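Local structure of phosphatidylinositol phosphate phosphatase (Schizosaccharomyces pombe, 1I9Z) at residues 163-168 / 202-207; 206-211 / 282-287. The protein hydrolyses the 5-phosphate of soluble and lipid inositol phosphates such as phosphatidylinositol 4,5-bisphosphate, the present chain being its catalytic 5-phosphatase domain. All coordinates share one frame; numbering follows the deposited sequence.

How the interactions relate
Gly206 and Asp207 belong to both interactions, which run together where strand 201-205 lies between strands 158-166 and 283-288. Interaction 1 pairs it in parallel with the first, and Trp204 N also bonds to Leu286 O (2.9 Å) of the second; interaction 2 continues with the antiparallel pairing of Gly206 and Arg284. The centres of the two contacts are about 7 Å apart. Beyond them the loop 206-211 is tied back to interaction 1 by Asn209 ND2 and Leu167 O, 2.8 Å apart. Both lie near the bound ligands: the His166 side chain is about 6 Å from the calcium ion, too far to coordinate it, whereas Arg211 of interaction 2 hydrogen-bonds the inositol bisphosphate.

Interaction 1: 163-168 / 202-207; sequences ITSHLA and VVWFGD
Val202 sets its CG1 methyl 3.6 Å from CD1 of Ile163, in a parallel strand pair in one sheet of the DNase I-like fold. The two strands belong to a beta-alpha-beta unit, joined through helix 174-187, which packs over the face that carries Trp204. At the next residue the backbone takes over: Val203 O accepts from Ile163 N at 2.9 Å, while the valine side chain meets strand 20-33 of the other sheet.

Trp204 holds its CG anti to the backbone N (chi1 -173°), which lays the indole across Ile163. CG2 of Ile163 sits over one face in a CH-pi contact, 3.9 Å from the centroid of the five-membered ring. NE1 meanwhile donates to Ser165 OG at 3.0 Å, the oxygen standing 22° out of the ring plane, so a face contact and an N-H bond both restrain the ring, which also meets Tyr181, Phe208 and Phe247. A leucine here would remove the indole N-H and would probably leave the buried Ser165 OG without this donor and open a gap beside Ile163 and helix 174-187.

Phe205 points to the opposite face. Its CG lies between the backbone N and carbonyl carbon (chi1 68°), bringing the ring against Thr164, whose CB rests over it. Phe205 O is gripped twice, by Ser165 N and, at 3.2 Å, by Thr164 OG1 from above the carbonyl plane. At Gly206 a CB would collide with Ser165 O and with the preceding carbonyl, so the corner requires glycine. Asp207 extends the pairing, its O accepting from Leu167 N at 2.9 Å. Its carboxylate runs alongside the imidazole of His166; OD2, bonded to Asn33, stands 3.3 Å from His166 CE1.

Interaction 2: 206-211 / 282-287; sequences GDFNYR and TDRILY. With 2IP (D-myo-inositol-1,4-bisphosphate), chain C.
Gly206 and Arg284 exchange a pair of antiparallel backbone bonds, N to O in each direction at 2.9 Å, joining the chain that follows strand 201-205 to strand 283-288, an outermost strand of the sheet. Asp207 still faces Asp283, a non-hydrogen-bonded pair; beyond it the chain turns into a loop that closes around Thr282 O. This oxygen receives Asn209 N on a lone pair at 3.3 Å, a weak bond from Phe208 N, and a water that bridges to Tyr210 N.

The Thr282 side chain faces two ways. OG1 lies between the backbone N and carbonyl carbon (chi1 44°) and bonds Asp283 OD2 from above the carboxylate plane at 2.8 Å; Thr260 and His306 also bind that oxygen. CB touches Asp207 OD1 at 3.3 Å, and CG2 passes alongside Asn209 toward Arg211 NE, 3.8 Å away. Farther along, Phe208 turns its ring edge to Leu286, CE2 meeting CD1 at 3.6 Å, while Phe247 stacks on the ring. Arg284 offers only its CB to Phe208; bends at chi2 and chi3 carry its guanidinium to salt bridges with Glu252 and Asp235.

Arg211 bends at chi2 (-57°), folding back over its own loop. There NE meets Asn209 O and NH2 meets Asn209 OD1, a side-on grip that probably limits the rotation of the guanidinium, with Asn209 itself tied through ND2 to Leu167 O. This leaves NH1 directed at the inositol, donating to O5 at 3.0 Å and, less closely, to O6. Because O5 is the hydroxyl exposed when Ins(1,4,5)P3 loses its 5-phosphate, an arginine held in this way is consistent with recognition of the inositol ring at the position of cleavage.

Interaction 1: 163-168 / 202-207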
ATOM      1  N   ILE A 163       2.435   2.792  -2.701  1.00 13.76           N
ATOM      2  CA  ILE A 163       3.870   2.826  -2.689  1.00 14.10           C
ATOM      3  C   ILE A 163       4.455   1.570  -2.101  1.00 15.11           C
ATOM      4  O   ILE A 163       4.041   1.157  -1.012  1.00 16.22           O
ATOM      5  CB  ILE A 163       4.411   3.980  -1.817  1.00 14.77           C
ATOM      6  CG1 ILE A 163       3.685   5.277  -2.174  1.00 17.29           C
ATOM      7  CG2 ILE A 163       5.925   4.116  -1.969  1.00 14.54           C
ATOM      8  CD1 ILE A 163       3.146   5.975  -1.005  1.00 20.20           C
ATOM      9  N   THR A 164       5.363   0.906  -2.841  1.00 14.80           N
ATOM     10  CA  THR A 164       6.087  -0.201  -2.216  1.00 14.30           C
ATOM     11  C   THR A 164       7.567   0.225  -2.090  1.00 13.68           C
ATOM     12  O   THR A 164       8.067   1.028  -2.877  1.00 15.08           O
ATOM     13  CB  THR A 164       5.962  -1.559  -3.000  1.00 13.77           C
ATOM     14  OG1 THR A 164       6.469  -2.594  -2.163  1.00 12.90           O
ATOM     15  CG2 THR A 164       6.817  -1.515  -4.317  1.00 12.09           C
ATOM     16  N   SER A 165       8.294  -0.263  -1.076  1.00 13.02           N
ATOM     17  CA  SER A 165       9.685   0.111  -0.861  1.00 13.27           C
ATOM     18  C   SER A 165      10.517  -1.010  -0.304  1.00 14.50           C
ATOM     19  O   SER A 165       9.979  -2.047   0.195  1.00 14.27           O
ATOM     20  CB  SER A 165       9.785   1.231   0.226  1.00 16.53           C
ATOM     21  OG  SER A 165       9.033   2.297  -0.264  1.00 24.32           O
ATOM     22  N   HIS A 166      11.822  -0.790  -0.375  1.00 13.95           N
ATOM     23  CA  HIS A 166      12.797  -1.696   0.234  1.00 14.61           C
ATOM     24  C   HIS A 166      13.731  -0.727   0.874  1.00 15.64           C
ATOM     25  O   HIS A 166      14.434   0.028   0.152  1.00 14.87           O
ATOM     26  CB  HIS A 166      13.503  -2.499  -0.853  1.00 15.97           C
ATOM     27  CG  HIS A 166      14.268  -3.686  -0.355  1.00 16.89           C
ATOM     28  ND1 HIS A 166      14.487  -3.960   0.985  1.00 18.78           N
ATOM     29  CD2 HIS A 166      14.940  -4.635  -1.054  1.00 12.70           C
ATOM     30  CE1 HIS A 166      15.275  -5.032   1.090  1.00 13.58           C
ATOM     31  NE2 HIS A 166      15.548  -5.452  -0.136  1.00 19.30           N
ATOM     32  N   LEU A 167      13.730  -0.674   2.225  1.00 15.81           N
ATOM     33  CA  LEU A 167      14.587   0.291   2.919  1.00 14.75           C
ATOM     34  C   LEU A 167      15.885  -0.261   3.451  1.00 16.13           C
ATOM     35  O   LEU A 167      16.180  -1.500   3.376  1.00 16.06           O
ATOM     36  CB  LEU A 167      13.773   0.987   4.052  1.00 16.07           C
ATOM     37  CG  LEU A 167      12.381   1.489   3.695  1.00 16.23           C
ATOM     38  CD1 LEU A 167      11.756   2.206   4.949  1.00 15.74           C
ATOM     39  CD2 LEU A 167      12.444   2.472   2.402  1.00 16.19           C
ATOM     40  N   ALA A 168      16.723   0.626   3.995  1.00 15.66           N
ATOM     41  CA  ALA A 168      18.083   0.192   4.406  1.00 17.79           C
ATOM     42  C   ALA A 168      18.133  -1.038   5.289  1.00 19.39           C
ATOM     43  O   ALA A 168      17.368  -1.097   6.262  1.00 18.17           O
ATOM     44  CB  ALA A 168      18.811   1.308   5.103  1.00 18.48           C
ATOM     45  N   VAL A 202      -3.722   6.401   0.927  1.00 17.22           N
ATOM     46  CA  VAL A 202      -2.347   6.094   0.553  1.00 18.12           C
ATOM     47  C   VAL A 202      -1.988   4.771   1.263  1.00 18.59           C
ATOM     48  O   VAL A 202      -2.248   4.642   2.483  1.00 20.52           O
ATOM     49  CB  VAL A 202      -1.353   7.166   1.082  1.00 16.61           C
ATOM     50  CG1 VAL A 202       0.079   6.758   0.674  1.00 19.27           C
ATOM     51  CG2 VAL A 202      -1.696   8.574   0.552  1.00 19.28           C
ATOM     52  N   VAL A 203      -1.387   3.808   0.561  1.00 17.23           N
ATOM     53  CA  VAL A 203      -0.976   2.548   1.228  1.00 16.63           C
ATOM     54  C   VAL A 203       0.480   2.467   0.885  1.00 16.03           C
ATOM     55  O   VAL A 203       0.856   2.560  -0.308  1.00 14.81           O
ATOM     56  CB  VAL A 203      -1.706   1.271   0.709  1.00 18.70           C
ATOM     57  CG1 VAL A 203      -1.119   0.021   1.400  1.00 17.00           C
ATOM     58  CG2 VAL A 203      -3.194   1.365   1.037  1.00 19.79           C
ATOM     59  N   TRP A 204       1.330   2.396   1.926  1.00 13.49           N
ATOM     60  CA  TRP A 204       2.788   2.370   1.698  1.00 13.74           C
ATOM     61  C   TRP A 204       3.247   1.092   2.391  1.00 14.53           C
ATOM     62  O   TRP A 204       2.980   0.895   3.579  1.00 15.07           O
ATOM     63  CB  TRP A 204       3.430   3.584   2.326  1.00 13.17           C
ATOM     64  CG  TRP A 204       4.862   3.814   2.058  1.00 14.48           C
ATOM     65  CD1 TRP A 204       5.817   2.903   1.688  1.00 14.31           C
ATOM     66  CD2 TRP A 204       5.536   5.071   2.188  1.00 15.24           C
ATOM     67  NE1 TRP A 204       7.024   3.524   1.571  1.00 16.75           N
ATOM     68  CE2 TRP A 204       6.875   4.852   1.884  1.00 15.28           C
ATOM     69  CE3 TRP A 204       5.118   6.358   2.553  1.00 16.32           C
ATOM     70  CZ2 TRP A 204       7.846   5.892   1.922  1.00 18.47           C
ATOM     71  CZ3 TRP A 204       6.097   7.396   2.581  1.00 15.37           C
ATOM     72  CH2 TRP A 204       7.421   7.150   2.271  1.00 16.39           C
ATOM     73  N   PHE A 205       3.981   0.242   1.679  1.00 14.45           N
ATOM     74  CA  PHE A 205       4.308  -1.042   2.226  1.00 14.56           C
ATOM     75  C   PHE A 205       5.563  -1.651   1.621  1.00 15.02           C
ATOM     76  O   PHE A 205       6.090  -1.132   0.644  1.00 16.25           O
ATOM     77  CB  PHE A 205       3.112  -2.017   1.934  1.00 13.96           C
ATOM     78  CG  PHE A 205       2.932  -2.354   0.415  1.00 14.44           C
ATOM     79  CD1 PHE A 205       3.498  -3.518  -0.116  1.00 14.08           C
ATOM     80  CD2 PHE A 205       2.222  -1.514  -0.436  1.00 12.98           C
ATOM     81  CE1 PHE A 205       3.345  -3.838  -1.475  1.00 13.96           C
ATOM     82  CE2 PHE A 205       2.048  -1.801  -1.799  1.00 13.89           C
ATOM     83  CZ  PHE A 205       2.613  -2.992  -2.331  1.00 11.94           C
ATOM     84  N   GLY A 206       5.993  -2.766   2.198  1.00 14.92           N
ATOM     85  CA  GLY A 206       7.145  -3.494   1.652  1.00 13.90           C
ATOM     86  C   GLY A 206       8.094  -3.959   2.721  1.00 13.66           C
ATOM     87  O   GLY A 206       7.687  -4.183   3.846  1.00 13.63           O
ATOM     88  N   ASP A 207       9.368  -4.117   2.365  1.00 12.94           N
ATOM     89  CA  ASP A 207      10.387  -4.601   3.296  1.00 12.70           C
ATOM     90  C   ASP A 207      11.022  -3.319   3.826  1.00 12.70           C
ATOM     91  O   ASP A 207      12.021  -2.804   3.291  1.00 14.55           O
ATOM     92  CB  ASP A 207      11.436  -5.440   2.552  1.00 14.04           C
ATOM     93  CG  ASP A 207      12.503  -6.001   3.498  1.00 14.00           C
ATOM     94  OD1 ASP A 207      12.555  -5.537   4.678  1.00 14.96           O
ATOM     95  OD2 ASP A 207      13.291  -6.878   3.053  1.00 15.35           O
TER

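Interaction 2: 206-211 / 282-287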
ATOM      1  N   GLY A 206       5.993  -2.766   2.198  1.00 14.92           N
ATOM      2  CA  GLY A 206       7.145  -3.494   1.652  1.00 13.90           C
ATOM      3  C   GLY A 206       8.094  -3.959   2.721  1.00 13.66           C
ATOM      4  O   GLY A 206       7.687  -4.183   3.846  1.00 13.63           O
ATOM      5  N   ASP A 207       9.368  -4.117   2.365  1.00 12.94           N
ATOM      6  CA  ASP A 207      10.387  -4.601   3.296  1.00 12.70           C
ATOM      7  C   ASP A 207      11.022  -3.319   3.826  1.00 12.70           C
ATOM      8  O   ASP A 207      12.021  -2.804   3.291  1.00 14.55           O
ATOM      9  CB  ASP A 207      11.436  -5.440   2.552  1.00 14.04           C
ATOM     10  CG  ASP A 207      12.503  -6.001   3.498  1.00 14.00           C
ATOM     11  OD1 ASP A 207      12.555  -5.537   4.678  1.00 14.96           O
ATOM     12  OD2 ASP A 207      13.291  -6.878   3.053  1.00 15.35           O
ATOM     13  N   PHE A 208      10.423  -2.814   4.904  1.00 12.29           N
ATOM     14  CA  PHE A 208      10.945  -1.585   5.513  1.00 14.55           C
ATOM     15  C   PHE A 208      12.201  -1.885   6.320  1.00 16.23           C
ATOM     16  O   PHE A 208      12.917  -0.978   6.734  1.00 14.12           O
ATOM     17  CB  PHE A 208       9.871  -0.882   6.392  1.00 13.32           C
ATOM     18  CG  PHE A 208       8.657  -0.413   5.650  1.00 14.23           C
ATOM     19  CD1 PHE A 208       8.675  -0.218   4.254  1.00 12.82           C
ATOM     20  CD2 PHE A 208       7.489  -0.048   6.365  1.00 15.85           C
ATOM     21  CE1 PHE A 208       7.589   0.340   3.603  1.00 13.90           C
ATOM     22  CE2 PHE A 208       6.409   0.499   5.727  1.00 15.41           C
ATOM     23  CZ  PHE A 208       6.448   0.707   4.336  1.00 13.83           C
ATOM     24  N   ASN A 209      12.449  -3.175   6.604  1.00 14.99           N
ATOM     25  CA  ASN A 209      13.670  -3.600   7.259  1.00 14.54           C
ATOM     26  C   ASN A 209      13.846  -3.282   8.723  1.00 14.92           C
ATOM     27  O   ASN A 209      14.911  -3.536   9.263  1.00 16.46           O
ATOM     28  CB  ASN A 209      14.941  -3.140   6.485  1.00 15.95           C
ATOM     29  CG  ASN A 209      15.683  -4.324   5.758  1.00 15.28           C
ATOM     30  OD1 ASN A 209      15.824  -5.407   6.308  1.00 16.99           O
ATOM     31  ND2 ASN A 209      16.116  -4.096   4.490  1.00 16.41           N
ATOM     32  N   TYR A 210      12.795  -2.767   9.361  1.00 13.63           N
ATOM     33  CA  TYR A 210      12.874  -2.488  10.790  1.00 13.33           C
ATOM     34  C   TYR A 210      12.919  -3.795  11.540  1.00 14.30           C
ATOM     35  O   TYR A 210      12.242  -4.802  11.154  1.00 12.92           O
ATOM     36  CB  TYR A 210      11.715  -1.641  11.242  1.00 12.36           C
ATOM     37  CG  TYR A 210      11.835  -0.180  10.791  1.00 14.99           C
ATOM     38  CD1 TYR A 210      11.259   0.253   9.593  1.00 14.95           C
ATOM     39  CD2 TYR A 210      12.485   0.766  11.597  1.00 17.50           C
ATOM     40  CE1 TYR A 210      11.308   1.592   9.198  1.00 13.98           C
ATOM     41  CE2 TYR A 210      12.564   2.102  11.194  1.00 16.93           C
ATOM     42  CZ  TYR A 210      11.952   2.493   9.976  1.00 15.55           C
ATOM     43  OH  TYR A 210      12.010   3.797   9.604  1.00 17.45           O
ATOM     44  N   ARG A 211      13.662  -3.781  12.651  1.00 14.29           N
ATOM     45  CA  ARG A 211      13.974  -5.034  13.391  1.00 14.74           C
ATOM     46  C   ARG A 211      13.451  -5.071  14.836  1.00 15.44           C
ATOM     47  O   ARG A 211      12.875  -4.077  15.352  1.00 16.09           O
ATOM     48  CB  ARG A 211      15.503  -5.236  13.424  1.00 16.17           C
ATOM     49  CG  ARG A 211      16.215  -5.155  12.039  1.00 18.48           C
ATOM     50  CD  ARG A 211      15.648  -6.180  11.041  1.00 17.91           C
ATOM     51  NE  ARG A 211      16.257  -5.996   9.718  1.00 20.95           N
ATOM     52  CZ  ARG A 211      17.399  -6.578   9.334  1.00 21.82           C
ATOM     53  NH1 ARG A 211      18.044  -7.389  10.178  1.00 18.44           N
ATOM     54  NH2 ARG A 211      17.928  -6.288   8.127  1.00 22.19           N
ATOM     55  N   THR A 282      10.124  -7.493   9.249  1.00 13.02           N
ATOM     56  CA  THR A 282      10.702  -6.589   8.229  1.00 12.95           C
ATOM     57  C   THR A 282       9.645  -6.131   7.218  1.00 14.95           C
ATOM     58  O   THR A 282       9.751  -5.047   6.666  1.00 13.87           O
ATOM     59  CB  THR A 282      11.807  -7.301   7.392  1.00 13.71           C
ATOM     60  OG1 THR A 282      11.388  -8.622   7.014  1.00 14.49           O
ATOM     61  CG2 THR A 282      13.054  -7.428   8.181  1.00 12.37           C
ATOM     62  N   ASP A 283       8.626  -6.974   6.987  1.00 13.25           N
ATOM     63  CA  ASP A 283       7.586  -6.728   5.928  1.00 14.56           C
ATOM     64  C   ASP A 283       6.325  -6.141   6.518  1.00 15.47           C
ATOM     65  O   ASP A 283       5.729  -6.756   7.378  1.00 17.02           O
ATOM     66  CB  ASP A 283       7.312  -8.081   5.254  1.00 13.52           C
ATOM     67  CG  ASP A 283       8.631  -8.686   4.779  1.00 13.43           C
ATOM     68  OD1 ASP A 283       9.151  -8.189   3.748  1.00 17.00           O
ATOM     69  OD2 ASP A 283       9.233  -9.564   5.486  1.00 16.14           O
ATOM     70  N   ARG A 284       5.938  -4.966   6.036  1.00 13.79           N
ATOM     71  CA  ARG A 284       4.804  -4.243   6.683  1.00 12.02           C
ATOM     72  C   ARG A 284       3.922  -3.571   5.684  1.00 13.19           C
ATOM     73  O   ARG A 284       4.352  -3.249   4.548  1.00 13.56           O
ATOM     74  CB  ARG A 284       5.410  -3.179   7.633  1.00 13.11           C
ATOM     75  CG  ARG A 284       6.544  -3.740   8.544  1.00 14.34           C
ATOM     76  CD  ARG A 284       6.002  -4.591   9.690  1.00 14.59           C
ATOM     77  NE  ARG A 284       5.529  -3.838  10.870  1.00 14.80           N
ATOM     78  CZ  ARG A 284       6.323  -3.533  11.913  1.00 16.94           C
ATOM     79  NH1 ARG A 284       5.811  -2.861  12.939  1.00 15.15           N
ATOM     80  NH2 ARG A 284       7.619  -3.888  11.947  1.00 15.66           N
ATOM     81  N   ILE A 285       2.669  -3.363   6.070  1.00 12.62           N
ATOM     82  CA  ILE A 285       1.728  -2.615   5.208  1.00 12.30           C
ATOM     83  C   ILE A 285       1.094  -1.579   6.119  1.00 13.91           C
ATOM     84  O   ILE A 285       0.543  -1.949   7.145  1.00 15.04           O
ATOM     85  CB  ILE A 285       0.670  -3.545   4.604  1.00 12.71           C
ATOM     86  CG1 ILE A 285       1.370  -4.555   3.686  1.00 12.72           C
ATOM     87  CG2 ILE A 285      -0.383  -2.793   3.765  1.00 10.87           C
ATOM     88  CD1 ILE A 285       0.377  -5.804   3.363  1.00 14.17           C
ATOM     89  N   LEU A 286       1.213  -0.306   5.743  1.00 15.11           N
ATOM     90  CA  LEU A 286       0.683   0.838   6.511  1.00 17.44           C
ATOM     91  C   LEU A 286      -0.276   1.641   5.617  1.00 18.22           C
ATOM     92  O   LEU A 286      -0.078   1.660   4.384  1.00 17.11           O
ATOM     93  CB  LEU A 286       1.822   1.794   6.909  1.00 17.15           C
ATOM     94  CG  LEU A 286       2.994   1.097   7.619  1.00 17.45           C
ATOM     95  CD1 LEU A 286       4.061   2.200   7.841  1.00 17.46           C
ATOM     96  CD2 LEU A 286       2.566   0.418   8.951  1.00 16.62           C
ATOM     97  N   TYR A 287      -1.297   2.314   6.199  1.00 16.45           N
ATOM     98  CA  TYR A 287      -2.213   3.052   5.335  1.00 18.46           C
ATOM     99  C   TYR A 287      -2.526   4.390   5.961  1.00 20.14           C
ATOM    100  O   TYR A 287      -2.426   4.579   7.209  1.00 21.69           O
ATOM    101  CB  TYR A 287      -3.524   2.269   5.086  1.00 18.73           C
ATOM    102  CG  TYR A 287      -4.400   2.109   6.343  1.00 22.21           C
ATOM    103  CD1 TYR A 287      -5.409   3.036   6.639  1.00 22.70           C
ATOM    104  CD2 TYR A 287      -4.202   1.059   7.214  1.00 20.73           C
ATOM    105  CE1 TYR A 287      -6.200   2.904   7.804  1.00 25.43           C
ATOM    106  CE2 TYR A 287      -4.972   0.910   8.380  1.00 23.72           C
ATOM    107  CZ  TYR A 287      -5.974   1.861   8.654  1.00 25.56           C
ATOM    108  OH  TYR A 287      -6.713   1.738   9.810  1.00 28.01           O
TER
HETATM  109  C1  2IP C 302      23.091  -6.939   8.317  0.50 57.15           C
HETATM  110  C2  2IP C 302      23.457  -7.131   6.822  0.50 56.44           C
HETATM  111  C3  2IP C 302      22.944  -8.502   6.267  0.50 55.74           C
HETATM  112  C4  2IP C 302      21.426  -8.735   6.490  0.50 55.30           C
HETATM  113  C5  2IP C 302      21.171  -8.663   8.012  0.50 56.01           C
HETATM  114  C6  2IP C 302      21.582  -7.287   8.616  0.50 56.48           C
HETATM  115  O1  2IP C 302      23.926  -6.735   9.425  0.50 59.22           O
HETATM  116  O2  2IP C 302      22.901  -6.134   6.008  0.50 55.17           O
HETATM  117  O3  2IP C 302      23.166  -8.584   4.890  0.50 56.00           O
HETATM  118  O4  2IP C 302      21.065 -10.054   5.963  0.50 53.37           O
HETATM  119  O5  2IP C 302      19.788  -8.876   8.294  0.50 55.20           O
HETATM  120  O6  2IP C 302      21.290  -7.474   9.994  0.50 55.61           O
HETATM  121  P4  2IP C 302      20.104 -10.282   4.738  0.50 51.58           P
HETATM  122  O41 2IP C 302      18.792  -9.468   5.043  0.50 52.69           O
HETATM  123  O42 2IP C 302      19.806 -11.706   4.597  0.50 50.04           O
HETATM  124  O43 2IP C 302      20.933  -9.732   3.564  0.50 51.76           O
HETATM  125  P1  2IP C 302      24.228  -5.539  10.285  0.50 59.45           P
HETATM  126  O11 2IP C 302      25.766  -5.509  10.291  0.50 61.20           O
HETATM  127  O12 2IP C 302      23.702  -4.179   9.897  0.50 60.96           O
HETATM  128  O13 2IP C 302      23.797  -5.970  11.692  0.50 60.76           O
HETATM  129  O   HOH W   1       9.901  -3.296   8.882  1.00 13.26           O